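Local coordinates for designed helical repeat protein (Synthetic construct, PDB 5CWF), which has no known natural function, being a computationally designed helical repeat protein made to explore repeat architectures, at residues A73-R78 / V117-A122; D93-V98 / E139-M144; N112-V117 / K156-E161. All coordinates share one frame; numbering follows the deposited sequence. Where two conformers were deposited one is given.

In the fold
All three contacts join a part of the chain to one lying two helices further on, across eight helices that stack side by side. Contacts 1 and 3 are neighbours: their centres lie about 11 Å apart, they share Val117 on helix 115-134, and Glu120 CG of contact 1 packs on Asp160 O of contact 3. Contact 2 lies across the chain's centre from contact 1, with centres about 21 Å apart, and its centre is about 24 Å from that of contact 3. Contact 3 carries ligands of two calcium ions; the side chains of Ala118 in contact 1 and Glu94 in contact 2 lie about 9 Å and 10 Å from bound calcium.

Contact 1 (A73-R78 / V117-A122); sequences AREIAR and VAREIA
Glu75 and Ile76, adjacent on helix 70-89, reach across to helix 115-134 with one charged and one apolar side chain. Glu75 sets its CG anti to its own carbonyl carbon and bends at chi2, which swings the carboxylate over to Arg119. Arg119 starts with CG anti to the backbone N, runs extended through chi2 and turns at chi3 (-70°), presenting NE to the acid. The salt bridge is made there, OE2 of Glu75 lying 3.0 Å from NE of Arg119, while the Arg119 methylenes CG and CD also lie against OE2. Carboxylate and guanidinium planes stand 38° apart, so the pair meets obliquely and not as a flat two-pronged fork. The carboxylate is also held by Arg123, whose NE pairs with OE1, so two arginines share the acid and would probably keep it ionised. Beside this pair, Ile76 has CG1 anti to its carbonyl carbon and an extended chi2, which carries the tip inward: CD1 touches CB of Ala118 at 3.9 Å. Nearer the backbone, CG1 of Ile76 is 4.2 Å from CB of Ala122. That methyl fills the closest backbone approach, with Ile76 CA 5.5 Å from Ala122 CA, and it also rests 3.9 Å from the backbone O of Glu75. Alanines on one side thus let the axes come within 8.9 Å while pointing the same way at 27°. The salt bridge is local to this contact; the same-sense packing of helices two apart in the chain is characteristic of stacked alpha-helical repeat proteins.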
# COMPACT_ATOMS: atom_id res chain seq x y z
N ALA A 73 8.46 -6.62 -5.39
CA ALA A 73 7.07 -6.84 -5.70
C ALA A 73 6.36 -7.40 -4.47
O ALA A 73 5.23 -7.04 -4.19
CB ALA A 73 6.91 -7.78 -6.89
N ARG A 74 7.02 -8.30 -3.76
CA ARG A 74 6.45 -8.87 -2.54
C ARG A 74 6.21 -7.80 -1.49
O ARG A 74 5.20 -7.84 -0.78
CB ARG A 74 7.36 -9.94 -1.94
CG ARG A 74 7.22 -11.28 -2.52
CD ARG A 74 8.32 -12.19 -1.95
NE ARG A 74 7.93 -12.83 -0.70
CZ ARG A 74 8.68 -13.75 -0.10
NH1 ARG A 74 9.83 -14.07 -0.64
NH2 ARG A 74 8.27 -14.34 1.01
N GLU A 75 7.13 -6.86 -1.36
CA GLU A 75 6.99 -5.80 -0.35
C GLU A 75 5.85 -4.85 -0.66
O GLU A 75 5.16 -4.42 0.25
CB GLU A 75 8.30 -5.03 -0.17
CG GLU A 75 9.44 -5.97 0.23
CD GLU A 75 10.44 -5.34 1.16
OE1 GLU A 75 10.03 -4.72 2.16
OE2 GLU A 75 11.65 -5.46 0.89
N ILE A 76 5.67 -4.50 -1.93
CA ILE A 76 4.56 -3.65 -2.31
C ILE A 76 3.25 -4.39 -2.07
O ILE A 76 2.30 -3.81 -1.54
CB ILE A 76 4.69 -3.16 -3.77
CG1 ILE A 76 5.79 -2.10 -3.86
CG2 ILE A 76 3.39 -2.53 -4.26
CD1 ILE A 76 6.27 -1.81 -5.28
N ALA A 77 3.18 -5.66 -2.46
CA ALA A 77 1.96 -6.44 -2.23
C ALA A 77 1.67 -6.54 -0.73
O ALA A 77 0.52 -6.39 -0.28
CB ALA A 77 2.09 -7.83 -2.84
N ARG A 78 2.71 -6.75 0.08
CA ARG A 78 2.49 -6.82 1.52
C ARG A 78 1.99 -5.48 2.06
O ARG A 78 1.08 -5.45 2.91
CB ARG A 78 3.74 -7.23 2.28
CG ARG A 78 3.50 -7.17 3.81
CD ARG A 78 4.67 -7.62 4.67
NE ARG A 78 4.39 -7.25 6.06
CZ ARG A 78 3.60 -7.91 6.90
NH1 ARG A 78 3.02 -9.06 6.55
NH2 ARG A 78 3.42 -7.43 8.12
N VAL A 117 13.80 2.63 -4.52
CA VAL A 117 12.76 3.55 -4.08
C VAL A 117 11.47 2.80 -3.76
O VAL A 117 10.82 3.06 -2.75
CB VAL A 117 12.52 4.65 -5.14
CG1 VAL A 117 11.27 5.47 -4.83
CG2 VAL A 117 13.75 5.54 -5.23
N ALA A 118 11.10 1.85 -4.62
CA ALA A 118 9.87 1.11 -4.41
C ALA A 118 9.94 0.38 -3.08
O ALA A 118 8.98 0.38 -2.30
CB ALA A 118 9.63 0.15 -5.54
N ARG A 119 11.09 -0.23 -2.79
CA ARG A 119 11.26 -0.95 -1.54
C ARG A 119 11.15 -0.03 -0.32
O ARG A 119 10.54 -0.39 0.68
CB ARG A 119 12.60 -1.67 -1.51
CG ARG A 119 13.00 -2.17 -0.13
CD ARG A 119 14.22 -3.10 -0.18
NE ARG A 119 13.93 -4.38 -0.81
CZ ARG A 119 14.83 -5.35 -0.99
NH1 ARG A 119 16.08 -5.19 -0.59
NH2 ARG A 119 14.47 -6.49 -1.57
N GLU A 120 11.78 1.14 -0.39
CA GLU A 120 11.80 2.02 0.78
C GLU A 120 10.45 2.73 0.98
O GLU A 120 10.07 3.01 2.10
CB GLU A 120 12.91 3.06 0.68
CG GLU A 120 14.35 2.50 0.68
CD GLU A 120 14.67 1.50 1.79
OE1 GLU A 120 14.03 1.53 2.85
OE2 GLU A 120 15.64 0.74 1.63
N ILE A 121 9.75 3.06 -0.10
CA ILE A 121 8.41 3.66 0.02
C ILE A 121 7.46 2.64 0.65
O ILE A 121 6.73 2.97 1.59
CB ILE A 121 7.90 4.17 -1.36
CG1 ILE A 121 8.77 5.34 -1.86
CG2 ILE A 121 6.43 4.57 -1.30
CD1 ILE A 121 8.65 6.61 -1.03
N ALA A 122 7.51 1.39 0.19
CA ALA A 122 6.65 0.36 0.75
C ALA A 122 6.94 0.18 2.24
O ALA A 122 6.03 0.00 3.03
CB ALA A 122 6.86 -0.95 0.02

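Contact 2 (D93-V98 / E139-M144); sequences DEMAKV and EMAKKM
OE2 of Glu94 is the best-held side-chain oxygen, and a single bond grips it: NZ of Lys97, one turn further along the same helix, donates to its syn lone pair at 2.6 Å, a hydrogen bond and salt bridge in one. Glu94 curls to receive it, CG anti to the carbonyl carbon and the chain bent at chi2 (-52°). The other oxygen takes no part in a charged pair across the contact; OE1 of Glu94 merely lies 4.4 Å from CG of Lys142, whose ammonium NZ is 6.5 Å from that oxygen. No hydrogen bond or salt bridge joins the two segments; the packing is mostly of aliphatic carbons and centres on Ala141, whose methyl points at helix 93-111. CB of Glu94 meets CB of Ala141 at 4.1 Å, so the base of an acidic side chain serves as packing surface. Met95 begins by pointing away; its three torsions, all near -74°, curl the chain, and SD only grazes CB of Ala141 at 4.5 Å. One turn on, Val98 has CG1 anti to the backbone N, which sends CG2 toward the partner helix; CG2 of Val98 lies 3.5 Å from the backbone O of Ala141 and also touches the carbonyl carbon of Met144. The segment axes run in the same sense at 24° and approach to 9.1 Å. Ser92 OG and Ser137 OG bond the backbone N of Met95 and Met140 near the two helix starts. Leu132 of helix 115-134, the helix between these two in the chain, touches Met95, Val98, Met140 and Met144, while Leu145 and Ala148 of helix 138-156 continue the surface against Val98.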
# COMPACT_ATOMS: atom_id res chain seq x y z
N ASP A 93 -12.59 9.23 8.45
CA ASP A 93 -12.17 10.09 7.34
C ASP A 93 -10.65 10.39 7.42
O ASP A 93 -9.97 10.46 6.39
CB ASP A 93 -13.00 11.38 7.33
CG ASP A 93 -14.40 11.18 6.73
OD1 ASP A 93 -14.90 10.03 6.71
OD2 ASP A 93 -14.99 12.17 6.27
N GLU A 94 -10.12 10.53 8.63
CA GLU A 94 -8.69 10.74 8.81
C GLU A 94 -7.86 9.50 8.41
O GLU A 94 -6.85 9.64 7.75
CB GLU A 94 -8.40 11.14 10.26
CG GLU A 94 -9.00 12.49 10.61
CD GLU A 94 -8.61 13.58 9.62
OE1 GLU A 94 -7.40 13.77 9.36
OE2 GLU A 94 -9.53 14.21 9.06
N MET A 95 -8.30 8.31 8.79
CA MET A 95 -7.61 7.09 8.40
C MET A 95 -7.59 6.92 6.89
O MET A 95 -6.59 6.50 6.33
CB MET A 95 -8.24 5.86 9.06
CG MET A 95 -7.91 5.75 10.52
SD MET A 95 -6.20 5.25 10.84
CE MET A 95 -6.26 3.52 10.38
N ALA A 96 -8.70 7.25 6.24
CA ALA A 96 -8.77 7.11 4.79
C ALA A 96 -7.80 8.08 4.13
O ALA A 96 -7.18 7.74 3.13
CB ALA A 96 -10.18 7.34 4.27
N LYS A 97 -7.64 9.27 4.69
CA LYS A 97 -6.70 10.23 4.12
C LYS A 97 -5.27 9.72 4.19
O LYS A 97 -4.50 9.88 3.25
CB LYS A 97 -6.81 11.59 4.81
CG LYS A 97 -8.08 12.34 4.40
CD LYS A 97 -8.08 13.79 4.86
CE LYS A 97 -8.02 13.94 6.35
NZ LYS A 97 -8.75 15.19 6.79
N VAL A 98 -4.90 9.13 5.32
CA VAL A 98 -3.57 8.56 5.47
C VAL A 98 -3.34 7.48 4.43
O VAL A 98 -2.34 7.46 3.73
CB VAL A 98 -3.36 7.95 6.87
CG1 VAL A 98 -2.07 7.14 6.95
CG2 VAL A 98 -3.42 9.02 7.96
N GLU A 139 -5.69 11.69 17.15
CA GLU A 139 -4.39 12.35 17.29
C GLU A 139 -3.25 11.60 16.59
O GLU A 139 -2.40 12.22 15.97
CB GLU A 139 -4.04 12.53 18.77
CG GLU A 139 -2.66 13.15 18.97
CD GLU A 139 -2.35 13.46 20.42
OE1 GLU A 139 -3.24 13.25 21.28
OE2 GLU A 139 -1.22 13.92 20.69
N MET A 140 -3.21 10.28 16.72
CA MET A 140 -2.15 9.54 16.04
C MET A 140 -2.36 9.63 14.53
O MET A 140 -1.40 9.80 13.77
CB MET A 140 -2.13 8.08 16.49
CG MET A 140 -0.94 7.27 15.99
SD MET A 140 0.69 7.92 16.44
CE MET A 140 0.49 8.22 18.18
N ALA A 141 -3.61 9.56 14.09
CA ALA A 141 -3.90 9.60 12.66
C ALA A 141 -3.47 10.93 12.03
O ALA A 141 -3.02 10.97 10.88
CB ALA A 141 -5.39 9.37 12.41
N LYS A 142 -3.63 12.02 12.76
CA LYS A 142 -3.21 13.32 12.25
C LYS A 142 -1.69 13.38 12.08
O LYS A 142 -1.18 13.88 11.08
CB LYS A 142 -3.68 14.45 13.15
CG LYS A 142 -5.17 14.76 13.02
CD LYS A 142 -5.57 15.84 14.02
CE LYS A 142 -6.99 16.34 13.78
NZ LYS A 142 -7.37 17.37 14.79
N LYS A 143 -0.97 12.85 13.06
CA LYS A 143 0.48 12.76 12.98
C LYS A 143 0.92 11.90 11.81
O LYS A 143 1.84 12.23 11.06
CB LYS A 143 1.03 12.17 14.28
CG LYS A 143 0.75 12.98 15.51
CD LYS A 143 1.12 12.20 16.76
CE LYS A 143 1.04 13.05 18.01
NZ LYS A 143 1.37 12.24 19.22
N MET A 144 0.25 10.77 11.63
CA MET A 144 0.67 9.85 10.57
C MET A 144 0.29 10.41 9.20
O MET A 144 0.93 10.08 8.19
CB MET A 144 0.07 8.45 10.81
CG MET A 144 0.63 7.78 12.08
SD MET A 144 2.42 7.53 11.94
CE MET A 144 3.03 8.94 12.87

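Contact 3 (N112-V117 / K156-E161); sequences NNDDEV and KNNDDE. With CA (calcium ion), chain J; CA (calcium ion), chain L.
Asn158 and Val117 form the close-packed heart of this meeting of two interhelical turns. The Asn158 amide crosses Val117 obliquely, its OD1 lying 3.5 Å from the methyl CG2 of Val117, and the same methyl packs 3.9 Å from CB of Asp160. Buried Asp160 belongs to this tight part: its CG takes the crowded position between N and carbonyl carbon (chi1 52°), and its OD2 lies 3.3 Å from CG of Glu116. The other end of the Asn158 amide gives the one hydrogen bond across: ND2 donates to OD2 of Asp114 at 3.3 Å, bent to 144° and arriving from above the carboxylate plane. Asp114 holds CG anti to its backbone N and is the N-cap of helix 115-134; its OD1 takes the N-H of Val117 at 3.1 Å in a nearly straight bond (171°), with a weak second one from Glu116 N. An alanine in place of Asp114 would take away both oxygens and would probably weaken the helix start while leaving Asn158 less firmly placed. Asn158 is the C-prime residue of the Schellman motif closing helix 138-156, and Asp159, the next N-cap, also bonds Thr162 OG1. In both turns a residue with positive phi is followed directly by an aspartate N-cap. The looser side faces solvent, with the Glu116 carboxylate, Glu161 and Asn113. OE2 of Glu116 stands 3.9 Å from OD2 of Asp160, a like-charged approach that the calcium on Asp160 and the weak, long ion pairs of both acids with Arg164 would probably soften. That calcium is bound by Asp160 OD1 at 2.4 Å and by both carboxylate oxygens of Glu161; a water that also donates to Asn158 O is a further ligand. Away from Asn158, OD1 of Asn113 binds a second calcium at 2.4 Å, along with Asn67 O and a water.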
# COMPACT_ATOMS: atom_id res chain seq x y z
N ASN A 112 7.43 4.24 -11.22
CA ASN A 112 8.69 4.89 -11.56
C ASN A 112 9.81 3.90 -11.88
O ASN A 112 10.92 4.32 -12.22
CB ASN A 112 9.11 5.82 -10.42
CG ASN A 112 8.34 7.15 -10.44
OD1 ASN A 112 7.65 7.47 -11.40
ND2 ASN A 112 8.45 7.90 -9.35
N ASN A 113 9.54 2.61 -11.76
CA ASN A 113 10.52 1.59 -12.15
C ASN A 113 11.88 1.60 -11.41
O ASN A 113 12.90 1.21 -12.00
CB ASN A 113 10.79 1.68 -13.66
CG ASN A 113 10.54 0.36 -14.38
OD1 ASN A 113 10.96 -0.71 -13.91
ND2 ASN A 113 9.95 0.44 -15.57
N ASP A 114 11.94 2.18 -10.21
CA ASP A 114 13.16 2.11 -9.39
C ASP A 114 13.01 1.14 -8.19
O ASP A 114 12.22 1.40 -7.28
CB ASP A 114 13.55 3.52 -8.92
CG ASP A 114 14.88 3.56 -8.17
OD1 ASP A 114 15.17 2.67 -7.35
OD2 ASP A 114 15.68 4.46 -8.47
N ASP A 115 13.75 0.02 -8.19
CA ASP A 115 13.57 -1.00 -7.14
C ASP A 115 13.90 -0.52 -5.73
O ASP A 115 13.26 -0.96 -4.77
CB ASP A 115 14.41 -2.25 -7.41
CG ASP A 115 13.85 -3.14 -8.50
OD1 ASP A 115 12.63 -3.14 -8.73
OD2 ASP A 115 14.64 -3.90 -9.10
N GLU A 116 14.91 0.32 -5.58
CA GLU A 116 15.33 0.77 -4.25
C GLU A 116 14.29 1.73 -3.68
O GLU A 116 13.93 1.65 -2.50
CB GLU A 116 16.73 1.41 -4.30
CG GLU A 116 17.28 1.93 -2.95
CD GLU A 116 18.07 0.88 -2.18
OE1 GLU A 116 17.64 -0.29 -2.16
OE2 GLU A 116 19.14 1.23 -1.61
N VAL A 117 13.80 2.63 -4.52
CA VAL A 117 12.76 3.55 -4.08
C VAL A 117 11.47 2.80 -3.76
O VAL A 117 10.82 3.06 -2.75
CB VAL A 117 12.52 4.65 -5.14
CG1 VAL A 117 11.27 5.47 -4.83
CG2 VAL A 117 13.75 5.54 -5.23
N LYS A 156 7.46 11.00 -5.27
CA LYS A 156 7.46 11.97 -6.37
C LYS A 156 8.86 12.44 -6.73
O LYS A 156 9.15 12.74 -7.90
CB LYS A 156 6.56 13.16 -6.02
CG LYS A 156 5.07 12.87 -6.07
CD LYS A 156 4.21 14.03 -5.57
CE LYS A 156 2.72 13.68 -5.66
NZ LYS A 156 1.81 14.79 -5.20
N ASN A 157 9.74 12.48 -5.73
CA ASN A 157 11.12 12.90 -5.92
C ASN A 157 12.09 11.74 -6.11
O ASN A 157 13.31 11.96 -6.15
CB ASN A 157 11.58 13.73 -4.73
CG ASN A 157 10.83 15.04 -4.60
OD1 ASN A 157 10.42 15.63 -5.60
ND2 ASN A 157 10.69 15.52 -3.37
N ASN A 158 11.57 10.52 -6.21
CA ASN A 158 12.39 9.31 -6.34
C ASN A 158 13.50 9.30 -5.28
O ASN A 158 14.67 9.14 -5.60
CB ASN A 158 12.96 9.18 -7.76
CG ASN A 158 13.13 7.73 -8.19
OD1 ASN A 158 12.22 6.90 -8.02
ND2 ASN A 158 14.29 7.40 -8.72
N ASP A 159 13.12 9.55 -4.04
CA ASP A 159 14.07 9.84 -2.96
C ASP A 159 14.05 8.73 -1.90
O ASP A 159 13.27 8.79 -0.95
CB ASP A 159 13.73 11.21 -2.36
CG ASP A 159 14.70 11.66 -1.29
OD1 ASP A 159 15.59 10.87 -0.89
OD2 ASP A 159 14.57 12.82 -0.85
N ASP A 160 14.91 7.73 -2.09
CA ASP A 160 14.91 6.56 -1.20
C ASP A 160 15.48 6.90 0.17
O ASP A 160 15.05 6.35 1.18
CB ASP A 160 15.71 5.38 -1.82
CG ASP A 160 17.13 5.75 -2.29
OD1 ASP A 160 17.30 6.74 -3.03
OD2 ASP A 160 18.09 5.02 -1.96
N GLU A 161 16.42 7.84 0.22
CA GLU A 161 17.03 8.24 1.49
C GLU A 161 15.97 8.88 2.41
O GLU A 161 15.87 8.57 3.60
CB GLU A 161 18.22 9.18 1.24
CG GLU A 161 19.45 8.50 0.60
CD GLU A 161 19.40 8.37 -0.93
OE1 GLU A 161 18.52 9.00 -1.57
OE2 GLU A 161 20.26 7.64 -1.51
CA CA J . 19.15 7.94 -3.87
CA CA L . 12.06 -2.85 -13.71
O HOH W 1 17.51 9.53 -4.49
O HOH W 2 11.06 -3.01 -15.79